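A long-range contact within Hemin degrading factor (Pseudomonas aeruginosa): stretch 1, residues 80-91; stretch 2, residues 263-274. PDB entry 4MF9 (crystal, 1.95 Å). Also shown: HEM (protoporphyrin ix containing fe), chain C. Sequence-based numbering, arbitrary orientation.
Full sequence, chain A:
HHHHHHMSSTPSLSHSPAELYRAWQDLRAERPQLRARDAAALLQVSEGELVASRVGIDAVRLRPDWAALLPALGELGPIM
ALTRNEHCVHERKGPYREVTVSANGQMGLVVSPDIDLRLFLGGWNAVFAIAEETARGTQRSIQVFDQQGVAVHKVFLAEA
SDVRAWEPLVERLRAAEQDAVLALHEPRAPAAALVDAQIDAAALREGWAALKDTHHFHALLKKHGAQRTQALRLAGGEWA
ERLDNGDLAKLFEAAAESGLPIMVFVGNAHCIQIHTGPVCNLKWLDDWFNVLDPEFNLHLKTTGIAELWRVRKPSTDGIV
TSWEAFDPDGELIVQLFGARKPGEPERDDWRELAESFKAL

Stretch 1 (80-91) MALTRNEHCVHE
Stretch 2 (263-274) MVFVGNAHCIQI

Each stretch is a β-hairpin. In stretch 1, strands 80-84 and 88-91 pair through T83 N to H90 O (3.1 Å), H90 N to T83 O (2.9 Å) and N85 N to C88 O (3.0 Å). Stretch 2 repeats the pattern between the strand starting before M263 and strand 271-274: V266 N to Q273 O (2.9 Å), Q273 N to V266 O (3.0 Å) and N268 N to C271 O (3.0 Å). The hairpins pack face to face, burying 599 Å² in total. Q273 (109 Å²), H90 (104 Å²), V266 (87 Å²) and T83 (83 Å²) are covered most, their CA-to-CB bonds all pointing toward the other stretch. Strand 80-84 runs at 71° to the strand that begins before M263, with axes 5.7 Å apart at closest approach, and at 119° to strand 271-274; strand 88-91 crosses 271-274 at 62°. CA-CA distances set the register: N85-N268 5.4 Å, R84-G267 5.7 Å, T83-Q273 6.2 Å and H90-V266 6.3 Å. Most strand residues have phi/psi near -120/130, opening to -157/-171 at G267.

Side chains supply the hydrogen bonds between the hairpins. Q273 (chi1 t, chi2 t, chi3 -49°) is the hub, its amide carrying donor and acceptor into the buried layer: NE2 donates to A81 O (3.1 Å) and H90 ND1 (3.0 Å), while OE1 accepts from T83 OG1 (2.6 Å; T83 rotamer m). H90 (chi1 t, chi2 -66°) suits its buried place by using both ring nitrogens, for NE2 donates to V264 O (3.2 Å). That carbonyl lies at the ring edge, whereas Q273 O lies over one face.

At the turns, two asparagines make reciprocal bonds: N85 ND2 donates to G267 O (3.0 Å), and N268 ND2 to R84 O (3.1 Å). Both have chi1 p and chi2 near 62°, and in both OD1 turns back to its own loop: N85 OD1 accepts from H87 N (3.0 Å) and weakly from C88 N (3.1 Å), and N268 OD1 from H270 N (2.8 Å). The amide thus braces a turn while reaching across.

Van der Waals packing completes the contact. V266 (chi1 t), compact and apolar, places CG2 3.7 Å from C88 SG and CB 3.7 Å from H90 CD2. Against polar atoms, T83 CG2 lies 3.8 Å from V266 O, and the small A81 CB points toward stretch 2, 3.6 Å from Q273 OE1. At G267 a CB would point away from stretch 1 and clash with C271 O. F265 also points away, its CZ 3.5 Å from HEM CHA.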

# COMPACT_ATOMS: atom_id res chain seq x y z
N MET A 80 -14.47 -0.91 0.32
CA MET A 80 -13.35 -0.05 0.50
C MET A 80 -12.07 -0.88 0.73
O MET A 80 -12.02 -1.70 1.61
CB MET A 80 -13.59 0.88 1.67
CG MET A 80 -12.54 1.89 1.91
SD MET A 80 -11.18 1.41 2.89
CE MET A 80 -11.77 1.48 4.56
N ALA A 81 -11.07 -0.61 -0.08
CA ALA A 81 -9.80 -1.31 0.01
C ALA A 81 -8.84 -0.45 0.80
O ALA A 81 -8.77 0.77 0.58
CB ALA A 81 -9.24 -1.59 -1.39
N LEU A 82 -8.11 -1.06 1.73
CA LEU A 82 -7.19 -0.32 2.58
C LEU A 82 -5.81 -0.93 2.50
O LEU A 82 -5.60 -2.08 2.89
CB LEU A 82 -7.65 -0.31 4.05
CG LEU A 82 -7.14 0.74 5.04
CD1 LEU A 82 -8.02 0.71 6.30
CD2 LEU A 82 -5.68 0.55 5.44
N THR A 83 -4.85 -0.15 2.00
CA THR A 83 -3.46 -0.60 1.93
C THR A 83 -2.59 0.50 2.50
O THR A 83 -2.79 1.66 2.18
CB THR A 83 -3.06 -0.83 0.48
OG1 THR A 83 -3.92 -1.84 -0.07
CG2 THR A 83 -1.61 -1.26 0.39
N ARG A 84 -1.63 0.14 3.35
CA ARG A 84 -0.79 1.15 3.98
C ARG A 84 0.62 0.64 4.19
O ARG A 84 0.91 -0.55 4.05
CB ARG A 84 -1.37 1.57 5.34
CG ARG A 84 -1.28 0.46 6.39
CD ARG A 84 -1.62 0.94 7.78
NE ARG A 84 -0.70 1.96 8.25
CZ ARG A 84 -0.95 2.78 9.26
NH1 ARG A 84 -2.11 2.70 9.92
NH2 ARG A 84 -0.06 3.69 9.62
N ASN A 85 1.50 1.57 4.53
CA ASN A 85 2.78 1.23 5.11
C ASN A 85 2.84 1.99 6.43
O ASN A 85 1.80 2.45 6.91
CB ASN A 85 3.92 1.61 4.16
CG ASN A 85 3.77 3.02 3.61
OD1 ASN A 85 3.81 3.98 4.36
ND2 ASN A 85 3.60 3.14 2.30
N GLU A 86 3.97 2.17 7.02
CA GLU A 86 4.05 2.79 8.31
C GLU A 86 3.55 4.21 8.29
O GLU A 86 2.86 4.58 9.18
CB GLU A 86 5.43 2.68 8.88
CG GLU A 86 5.57 3.20 10.28
CD GLU A 86 4.80 2.39 11.30
OE1 GLU A 86 4.35 2.96 12.27
OE2 GLU A 86 4.66 1.18 11.14
N HIS A 87 3.86 4.97 7.24
CA HIS A 87 3.55 6.41 7.25
C HIS A 87 2.45 6.90 6.34
O HIS A 87 2.14 8.09 6.33
CB HIS A 87 4.83 7.21 7.00
CG HIS A 87 5.85 7.01 8.06
ND1 HIS A 87 5.63 7.37 9.38
CD2 HIS A 87 7.08 6.43 8.03
CE1 HIS A 87 6.69 7.04 10.10
NE2 HIS A 87 7.58 6.48 9.30
N CYS A 88 1.85 6.00 5.57
CA CYS A 88 0.83 6.42 4.63
C CYS A 88 -0.24 5.36 4.44
O CYS A 88 0.06 4.19 4.21
CB CYS A 88 1.46 6.80 3.29
SG CYS A 88 0.36 7.67 2.16
N VAL A 89 -1.49 5.81 4.54
CA VAL A 89 -2.66 4.95 4.37
C VAL A 89 -3.46 5.37 3.15
O VAL A 89 -3.83 6.53 3.00
CB VAL A 89 -3.60 5.06 5.58
CG1 VAL A 89 -4.82 4.19 5.37
CG2 VAL A 89 -2.86 4.68 6.86
N HIS A 90 -3.75 4.39 2.29
CA HIS A 90 -4.49 4.59 1.06
C HIS A 90 -5.86 3.87 1.18
O HIS A 90 -5.91 2.65 1.36
CB HIS A 90 -3.65 3.97 -0.07
CG HIS A 90 -3.99 4.44 -1.45
ND1 HIS A 90 -5.20 4.17 -2.06
CD2 HIS A 90 -3.24 5.08 -2.38
CE1 HIS A 90 -5.19 4.65 -3.29
NE2 HIS A 90 -4.01 5.21 -3.50
N GLU A 91 -6.95 4.59 1.10
CA GLU A 91 -8.29 4.02 1.11
C GLU A 91 -9.05 4.33 -0.14
O GLU A 91 -9.39 5.46 -0.38
CB GLU A 91 -9.12 4.46 2.34
CG GLU A 91 -8.53 4.09 3.65
CD GLU A 91 -9.28 4.56 4.89
OE1 GLU A 91 -10.38 5.01 4.86
OE2 GLU A 91 -8.72 4.38 5.91
N MET A 263 -1.76 10.16 -10.25
CA MET A 263 -1.73 8.80 -9.76
C MET A 263 -1.00 8.76 -8.44
O MET A 263 0.04 9.33 -8.33
CB MET A 263 -1.03 7.87 -10.74
CG MET A 263 -1.66 7.82 -12.09
SD MET A 263 -0.89 6.75 -13.26
CE MET A 263 -1.44 5.20 -12.58
N VAL A 264 -1.58 8.11 -7.45
CA VAL A 264 -0.99 8.00 -6.18
C VAL A 264 -0.78 6.52 -5.83
O VAL A 264 -1.75 5.85 -5.69
CB VAL A 264 -1.88 8.67 -5.09
CG1 VAL A 264 -1.28 8.53 -3.74
CG2 VAL A 264 -2.17 10.12 -5.41
N PHE A 265 0.47 6.11 -5.67
CA PHE A 265 0.85 4.72 -5.38
C PHE A 265 1.22 4.62 -3.91
O PHE A 265 2.10 5.34 -3.44
CB PHE A 265 2.11 4.32 -6.18
CG PHE A 265 1.85 4.02 -7.65
CD1 PHE A 265 1.44 5.02 -8.52
CD2 PHE A 265 2.09 2.75 -8.15
CE1 PHE A 265 1.24 4.74 -9.86
CE2 PHE A 265 1.88 2.47 -9.49
CZ PHE A 265 1.45 3.46 -10.34
N VAL A 266 0.60 3.74 -3.20
CA VAL A 266 0.97 3.44 -1.84
C VAL A 266 0.99 1.95 -1.58
O VAL A 266 0.07 1.31 -1.84
CB VAL A 266 -0.02 4.12 -0.84
CG1 VAL A 266 0.19 3.64 0.57
CG2 VAL A 266 0.13 5.63 -0.90
N GLY A 267 2.08 1.47 -1.05
CA GLY A 267 2.16 0.06 -0.76
C GLY A 267 3.16 -0.34 0.30
O GLY A 267 3.75 0.49 1.00
N ASN A 268 3.33 -1.65 0.40
CA ASN A 268 4.28 -2.27 1.30
C ASN A 268 4.94 -3.37 0.47
O ASN A 268 4.74 -3.43 -0.74
CB ASN A 268 3.55 -2.83 2.53
CG ASN A 268 2.36 -3.71 2.16
OD1 ASN A 268 2.53 -4.75 1.52
ND2 ASN A 268 1.17 -3.32 2.59
N ALA A 269 5.69 -4.27 1.10
CA ALA A 269 6.39 -5.31 0.36
C ALA A 269 5.47 -6.25 -0.43
O ALA A 269 5.90 -6.91 -1.38
CB ALA A 269 7.27 -6.11 1.30
N HIS A 270 4.19 -6.31 -0.05
CA HIS A 270 3.31 -7.34 -0.58
C HIS A 270 2.11 -6.85 -1.39
O HIS A 270 1.38 -7.64 -1.99
CB HIS A 270 2.80 -8.21 0.57
CG HIS A 270 3.88 -8.65 1.51
ND1 HIS A 270 4.77 -9.65 1.19
CD2 HIS A 270 4.24 -8.20 2.73
CE1 HIS A 270 5.62 -9.81 2.19
NE2 HIS A 270 5.32 -8.94 3.13
N CYS A 271 1.88 -5.54 -1.40
CA CYS A 271 0.69 -5.01 -2.02
C CYS A 271 0.91 -3.56 -2.38
O CYS A 271 1.47 -2.80 -1.59
CB CYS A 271 -0.51 -5.15 -1.06
SG CYS A 271 -2.11 -4.69 -1.77
N ILE A 272 0.51 -3.19 -3.58
CA ILE A 272 0.53 -1.78 -3.98
C ILE A 272 -0.87 -1.39 -4.42
O ILE A 272 -1.50 -2.11 -5.20
CB ILE A 272 1.55 -1.51 -5.09
CG1 ILE A 272 2.96 -1.87 -4.61
CG2 ILE A 272 1.45 -0.06 -5.56
CD1 ILE A 272 4.00 -2.03 -5.74
N GLN A 273 -1.35 -0.26 -3.91
CA GLN A 273 -2.68 0.25 -4.21
C GLN A 273 -2.54 1.63 -4.88
O GLN A 273 -1.71 2.44 -4.47
CB GLN A 273 -3.49 0.37 -2.92
CG GLN A 273 -4.93 0.85 -3.11
CD GLN A 273 -5.80 0.55 -1.87
OE1 GLN A 273 -5.82 -0.57 -1.36
NE2 GLN A 273 -6.52 1.57 -1.41
N ILE A 274 -3.36 1.88 -5.89
CA ILE A 274 -3.18 3.04 -6.76
C ILE A 274 -4.50 3.80 -6.87
O ILE A 274 -5.57 3.20 -6.99
CB ILE A 274 -2.74 2.60 -8.18
CG1 ILE A 274 -1.54 1.65 -8.11
CG2 ILE A 274 -2.38 3.79 -9.05
CD1 ILE A 274 -1.36 0.76 -9.34
CHA HEM C . 3.65 2.18 -12.76
CHB HEM C . -0.13 1.17 -15.42
CHC HEM C . 0.53 -3.50 -14.51
CHD HEM C . 3.53 -2.28 -10.98
C1A HEM C . 2.61 2.29 -13.63
C2A HEM C . 2.22 3.49 -14.30
C3A HEM C . 1.18 3.19 -15.06
C4A HEM C . 0.90 1.84 -14.82
CMA HEM C . 0.44 4.16 -15.93
CAA HEM C . 2.85 4.83 -14.25
CBA HEM C . 3.16 5.52 -15.60
CGA HEM C . 4.31 4.81 -16.21
O1A HEM C . 4.31 4.49 -17.39
O2A HEM C . 5.24 4.55 -15.48
C1B HEM C . -0.21 -0.21 -15.38
C2B HEM C . -1.19 -0.86 -16.15
C3B HEM C . -1.04 -2.18 -15.94
C4B HEM C . 0.08 -2.31 -14.98
CMB HEM C . -2.18 -0.20 -17.06
CAB HEM C . -1.90 -3.20 -16.61
CBB HEM C . -2.21 -4.36 -16.13
C1C HEM C . 1.40 -3.61 -13.49
C2C HEM C . 1.87 -4.80 -12.97
C3C HEM C . 2.73 -4.47 -11.96
C4C HEM C . 2.79 -3.05 -11.85
CMC HEM C . 1.52 -6.17 -13.44
CAC HEM C . 3.44 -5.42 -11.14
CBC HEM C . 4.05 -4.94 -10.09
C1D HEM C . 3.84 -0.93 -11.18
C2D HEM C . 4.84 -0.16 -10.39
C3D HEM C . 4.87 1.06 -10.91
C4D HEM C . 3.89 1.05 -12.00
CMD HEM C . 5.71 -0.60 -9.23
CAD HEM C . 5.72 2.21 -10.45
CBD HEM C . 6.89 2.39 -11.42
CGD HEM C . 8.07 3.22 -11.02
O1D HEM C . 8.41 4.06 -11.82
O2D HEM C . 8.71 3.06 -9.99
NA HEM C . 1.77 1.29 -13.96
NB HEM C . 0.54 -1.09 -14.70
NC HEM C . 1.97 -2.61 -12.82
ND HEM C . 3.31 -0.15 -12.11
FE HEM C . 2.04 -0.62 -13.36